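Local atomic coordinates of sortase-like protein (Streptococcus suis, PDB entry 3RE9), a protein that acts as a class C sortase, a transpeptidase that probably links pilin subunits covalently into pili on the streptococcal surface. Residues H41-Y46 with P57-S63; D104-V108 with R164-R168. One frame throughout, in Å; residues are numbered along the deposited sequence.

Contact 1 (H41-Y46 with P57-S63); sequences HEKIGY and PVYAGTS
A beta hairpin with a classic bulge pairs strand 43-46 antiparallel with 57-60, their axes 4.4 Å apart at 153°. His41 (phi/psi 45/40) is the C' residue of the Schellman motif ending helix 21-39; the chain then turns extended. Ala60 N donates to Glu42 O (2.9 Å), and Lys43 faces Tyr59 in a non-hydrogen-bonded pair (CA-CA 4.2 Å). At the bulge, Ile44, with helical phi/psi of -98/-40, and Gly45 (169/-131) both face Val58: Ile44 N to Val58 O is 2.7 Å, while Gly45 N to Val58 O is weak at 3.4 Å. Val58 N returns to Gly45 O at 2.8 Å. The hairpin supplies the first two strands of the sortase beta barrel. Lys43, Tyr46, Pro57 and Tyr59 share one face. Tyr46 (chi1 m) lays CE2 4.1 Å from Pro57 CB; its OH accepts a very short 2.5 Å bond from Lys43 NZ, and a water bridges Lys43 NZ (2.7 Å) to Tyr59 OH (3.1 Å). Beyond the strand, Ser63, N-cap of helix 64-69, brings OG 3.0 Å from His41 CD2.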
loop_
_atom_site.group_PDB
_atom_site.type_symbol
_atom_site.label_atom_id
_atom_site.label_comp_id
_atom_site.label_asym_id
_atom_site.label_seq_id
_atom_site.Cartn_x
_atom_site.Cartn_y
_atom_site.Cartn_z
ATOM N N HIS A 41 6.505 -8.679 -11.394
ATOM C CA HIS A 41 6.183 -8.937 -9.971
ATOM C C HIS A 41 7.272 -8.398 -9.060
ATOM O O HIS A 41 7.665 -9.054 -8.067
ATOM C CB HIS A 41 5.975 -10.428 -9.696
ATOM C CG HIS A 41 5.145 -11.100 -10.729
ATOM N ND1 HIS A 41 5.679 -11.950 -11.669
ATOM C CD2 HIS A 41 3.829 -10.998 -11.014
ATOM C CE1 HIS A 41 4.722 -12.357 -12.482
ATOM N NE2 HIS A 41 3.588 -11.804 -12.097
ATOM N N GLU A 42 7.767 -7.215 -9.424
ATOM C CA GLU A 42 8.972 -6.671 -8.843
ATOM C C GLU A 42 8.825 -6.355 -7.377
ATOM O O GLU A 42 7.838 -5.744 -6.968
ATOM C CB GLU A 42 9.400 -5.415 -9.596
ATOM C CG GLU A 42 10.706 -4.829 -9.087
ATOM C CD GLU A 42 11.295 -3.845 -10.034
ATOM O OE1 GLU A 42 11.260 -2.638 -9.706
ATOM O OE2 GLU A 42 11.760 -4.279 -11.116
ATOM N N LYS A 43 9.824 -6.763 -6.593
ATOM C CA LYS A 43 9.857 -6.483 -5.149
ATOM C C LYS A 43 10.020 -4.979 -4.877
ATOM O O LYS A 43 10.898 -4.330 -5.435
ATOM C CB LYS A 43 10.960 -7.304 -4.472
ATOM C CG LYS A 43 10.850 -7.360 -2.981
ATOM C CD LYS A 43 12.114 -7.910 -2.372
ATOM C CE LYS A 43 12.025 -7.876 -0.855
ATOM N NZ LYS A 43 12.743 -8.983 -0.169
ATOM N N ILE A 44 9.158 -4.421 -4.040
ATOM C CA ILE A 44 9.253 -3.004 -3.696
ATOM C C ILE A 44 9.977 -2.781 -2.372
ATOM O O ILE A 44 10.774 -1.843 -2.244
ATOM C CB ILE A 44 7.876 -2.311 -3.646
ATOM C CG1 ILE A 44 7.228 -2.247 -5.039
ATOM C CG2 ILE A 44 8.032 -0.892 -3.055
ATOM C CD1 ILE A 44 5.754 -1.802 -5.001
ATOM N N GLY A 45 9.702 -3.635 -1.389
ATOM C CA GLY A 45 10.336 -3.535 -0.057
ATOM C C GLY A 45 9.676 -4.444 0.969
ATOM O O GLY A 45 9.438 -5.627 0.717
ATOM N N TYR A 46 9.365 -3.878 2.132
ATOM C CA TYR A 46 8.768 -4.629 3.239
ATOM C C TYR A 46 7.675 -3.814 3.946
ATOM O O TYR A 46 7.759 -2.595 4.036
ATOM C CB TYR A 46 9.855 -5.068 4.242
ATOM C CG TYR A 46 10.847 -6.085 3.690
ATOM C CD1 TYR A 46 12.005 -5.675 3.029
ATOM C CD2 TYR A 46 10.623 -7.455 3.831
ATOM C CE1 TYR A 46 12.910 -6.609 2.513
ATOM C CE2 TYR A 46 11.504 -8.398 3.318
ATOM C CZ TYR A 46 12.644 -7.973 2.675
ATOM O OH TYR A 46 13.520 -8.907 2.165
ATOM N N PRO A 57 7.716 -9.259 2.647
ATOM C CA PRO A 57 8.097 -8.614 1.383
ATOM C C PRO A 57 6.887 -8.100 0.593
ATOM O O PRO A 57 5.891 -8.810 0.429
ATOM C CB PRO A 57 8.805 -9.737 0.600
ATOM C CG PRO A 57 8.294 -11.044 1.230
ATOM C CD PRO A 57 7.985 -10.716 2.649
ATOM N N VAL A 58 6.992 -6.876 0.093
ATOM C CA VAL A 58 5.939 -6.252 -0.702
ATOM C C VAL A 58 6.327 -6.245 -2.175
ATOM O O VAL A 58 7.452 -5.858 -2.518
ATOM C CB VAL A 58 5.673 -4.798 -0.196
ATOM C CG1 VAL A 58 4.544 -4.122 -0.981
ATOM C CG2 VAL A 58 5.371 -4.822 1.255
ATOM N N TYR A 59 5.405 -6.655 -3.043
ATOM C CA TYR A 59 5.683 -6.772 -4.487
ATOM C C TYR A 59 4.682 -5.956 -5.286
ATOM O O TYR A 59 3.600 -5.671 -4.798
ATOM C CB TYR A 59 5.634 -8.244 -4.945
ATOM C CG TYR A 59 6.592 -9.162 -4.233
ATOM C CD1 TYR A 59 6.210 -9.802 -3.058
ATOM C CD2 TYR A 59 7.872 -9.394 -4.733
ATOM C CE1 TYR A 59 7.079 -10.633 -2.368
ATOM C CE2 TYR A 59 8.770 -10.245 -4.058
ATOM C CZ TYR A 59 8.360 -10.861 -2.871
ATOM O OH TYR A 59 9.210 -11.709 -2.177
ATOM N N ALA A 60 5.020 -5.580 -6.511
ATOM C CA ALA A 60 4.100 -4.772 -7.305
ATOM C C ALA A 60 2.995 -5.658 -7.838
ATOM O O ALA A 60 3.269 -6.768 -8.333
ATOM C CB ALA A 60 4.826 -4.066 -8.442
ATOM N N GLY A 61 1.748 -5.175 -7.710
ATOM C CA GLY A 61 0.550 -5.875 -8.188
ATOM C C GLY A 61 -0.028 -6.907 -7.239
ATOM O O GLY A 61 0.574 -7.263 -6.224
ATOM N N THR A 62 -1.221 -7.374 -7.570
ATOM C CA THR A 62 -1.934 -8.359 -6.769
ATOM C C THR A 62 -2.127 -9.662 -7.561
ATOM O O THR A 62 -3.134 -10.349 -7.429
ATOM C CB THR A 62 -3.294 -7.823 -6.314
ATOM O OG1 THR A 62 -4.040 -7.409 -7.461
ATOM C CG2 THR A 62 -3.129 -6.656 -5.373
ATOM N N SER A 63 -1.149 -10.007 -8.387
ATOM C CA SER A 63 -1.174 -11.308 -9.050
ATOM C C SER A 63 -1.069 -12.448 -8.039
ATOM O O SER A 63 -0.608 -12.248 -6.917
ATOM C CB SER A 63 -0.066 -11.394 -10.108
ATOM O OG SER A 63 1.213 -11.442 -9.515
HETATM O O HOH W 1 12.165 -11.046 -1.761
#

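Contact 2 (D104-V108 with R164-R168); sequences DLTKV and RLLVR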
loop_
_atom_site.group_PDB
_atom_site.type_symbol
_atom_site.label_atom_id
_atom_site.label_comp_id
_atom_site.label_asym_id
_atom_site.label_seq_id
_atom_site.Cartn_x
_atom_site.Cartn_y
_atom_site.Cartn_z
ATOM N N ASP A 104 -3.591 -11.878 11.023
ATOM C CA ASP A 104 -3.694 -11.273 12.346
ATOM C C ASP A 104 -3.927 -9.763 12.286
ATOM O O ASP A 104 -3.720 -9.068 13.276
ATOM C CB ASP A 104 -2.462 -11.620 13.196
ATOM C CG ASP A 104 -2.457 -13.078 13.689
ATOM O OD1 ASP A 104 -3.532 -13.682 13.912
ATOM O OD2 ASP A 104 -1.348 -13.628 13.872
ATOM N N LEU A 105 -4.356 -9.266 11.123
ATOM C CA LEU A 105 -4.675 -7.858 10.906
ATOM C C LEU A 105 -5.924 -7.435 11.645
ATOM O O LEU A 105 -6.119 -6.243 11.934
ATOM C CB LEU A 105 -4.891 -7.614 9.419
ATOM C CG LEU A 105 -4.537 -6.237 8.858
ATOM C CD1 LEU A 105 -3.050 -5.894 9.074
ATOM C CD2 LEU A 105 -4.913 -6.217 7.358
ATOM N N THR A 106 -6.784 -8.415 11.904
ATOM C CA THR A 106 -7.947 -8.259 12.754
ATOM C C THR A 106 -7.558 -7.864 14.194
ATOM O O THR A 106 -8.361 -7.301 14.916
ATOM C CB THR A 106 -8.836 -9.542 12.754
ATOM O OG1 THR A 106 -8.018 -10.711 12.888
ATOM C CG2 THR A 106 -9.622 -9.650 11.476
ATOM N N LYS A 107 -6.320 -8.141 14.588
ATOM C CA LYS A 107 -5.820 -7.789 15.903
ATOM C C LYS A 107 -5.195 -6.387 15.973
ATOM O O LYS A 107 -4.778 -5.946 17.050
ATOM C CB LYS A 107 -4.806 -8.833 16.370
ATOM C CG LYS A 107 -5.349 -10.275 16.472
ATOM C CD LYS A 107 -4.226 -11.281 16.800
ATOM C CE LYS A 107 -4.729 -12.742 16.714
ATOM N NZ LYS A 107 -5.510 -13.150 15.431
ATOM N N VAL A 108 -5.110 -5.688 14.845
ATOM C CA VAL A 108 -4.544 -4.339 14.828
ATOM C C VAL A 108 -5.553 -3.340 15.404
ATOM O O VAL A 108 -6.740 -3.425 15.115
ATOM C CB VAL A 108 -4.097 -3.913 13.413
ATOM C CG1 VAL A 108 -3.558 -2.496 13.428
ATOM C CG2 VAL A 108 -3.030 -4.855 12.887
ATOM N N ARG A 164 -14.025 -7.088 3.138
ATOM C CA ARG A 164 -12.607 -6.746 3.238
ATOM C C ARG A 164 -12.377 -5.975 4.529
ATOM O O ARG A 164 -13.250 -5.215 4.959
ATOM C CB ARG A 164 -12.152 -5.871 2.068
ATOM C CG ARG A 164 -12.355 -6.480 0.702
ATOM C CD ARG A 164 -11.443 -7.685 0.493
ATOM N NE ARG A 164 -11.715 -8.398 -0.764
ATOM C CZ ARG A 164 -12.639 -9.343 -0.913
ATOM N NH1 ARG A 164 -13.401 -9.712 0.117
ATOM N NH2 ARG A 164 -12.803 -9.920 -2.101
ATOM N N LEU A 165 -11.202 -6.175 5.127
ATOM C CA LEU A 165 -10.753 -5.394 6.256
ATOM C C LEU A 165 -9.779 -4.294 5.797
ATOM O O LEU A 165 -8.731 -4.605 5.251
ATOM C CB LEU A 165 -10.082 -6.322 7.277
ATOM C CG LEU A 165 -9.436 -5.742 8.514
ATOM C CD1 LEU A 165 -10.464 -4.983 9.330
ATOM C CD2 LEU A 165 -8.873 -6.873 9.296
ATOM N N LEU A 166 -10.134 -3.020 6.042
ATOM C CA LEU A 166 -9.345 -1.862 5.640
ATOM C C LEU A 166 -8.758 -1.183 6.855
ATOM O O LEU A 166 -9.446 -0.414 7.552
ATOM C CB LEU A 166 -10.194 -0.822 4.878
ATOM C CG LEU A 166 -11.181 -1.171 3.770
ATOM C CD1 LEU A 166 -11.458 0.044 2.946
ATOM C CD2 LEU A 166 -10.624 -2.260 2.891
ATOM N N VAL A 167 -7.477 -1.454 7.097
ATOM C CA VAL A 167 -6.743 -0.866 8.213
ATOM C C VAL A 167 -5.871 0.294 7.736
ATOM O O VAL A 167 -4.881 0.071 7.057
ATOM C CB VAL A 167 -5.897 -1.937 8.920
ATOM C CG1 VAL A 167 -5.360 -1.404 10.213
ATOM C CG2 VAL A 167 -6.752 -3.164 9.165
ATOM N N ARG A 168 -6.243 1.523 8.104
ATOM C CA ARG A 168 -5.636 2.740 7.566
ATOM C C ARG A 168 -4.811 3.530 8.580
ATOM O O ARG A 168 -5.261 3.747 9.681
ATOM C CB ARG A 168 -6.720 3.660 7.014
ATOM C CG ARG A 168 -6.134 4.882 6.272
ATOM C CD ARG A 168 -7.165 5.925 5.990
ATOM N NE ARG A 168 -7.630 6.599 7.202
ATOM C CZ ARG A 168 -8.470 7.633 7.185
ATOM N NH1 ARG A 168 -8.923 8.093 6.031
ATOM N NH2 ARG A 168 -8.880 8.195 8.302
#
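Leu165, Val167 and Leu105 make up most of this buried apolar contact. Leu165 and Val167, two apart on an extended strand, aim their CA-to-CB bonds at the 3-10 turn, whereas that of the intervening Leu166 points away. Leu105 meets both: its CG lies 3.8 Å from Val167 CG2, and its CB lies 4.1 Å from Leu165 CD2. That same Leu165 methyl also reaches Thr106, CD2 to CG2 at 3.6 Å, and so lies against both Leu105 and Thr106. Val108, just past the turn, adds CG1 at 3.8 Å from CG1 of Val167. Bonds within the turn set its shape: Lys107 N to Asp104 O and Val108 N to Leu105 O, each 3.1 Å, with a salt bridge from Lys107 NZ to Asp104 OD1 (2.6 Å) on the side turned from the strand. Asp104 also pairs with Arg100. Ile130 of neighbouring strand 122-133 touches Leu165 and Val167, and Val127 touches Val108. The turn, between strands 86-91 and 113-117, thus packs against two adjacent strands of the sortase beta barrel.

In the fold
Both contacts belong to one eight-stranded barrel, but they hold different parts of it. Contact 1 joins two strands adjacent both in sequence and in the barrel, while contact 2 brings a connecting turn against strand 163-172, more than fifty residues later in the chain. Their centres are 19 Å apart, and they do not touch, the nearest atoms lying about 10 Å from each other. The hairpin is partly buried and relies on backbone hydrogen bonds, with polar side chains and a water on its more open face; contact 2 is a buried meeting of aliphatic groups, its charged residues turned off the interface. Though more buried, contact 2 covers less surface, 215 against 529 Å² summed over both sides, because a few side chains meet there rather than two strands.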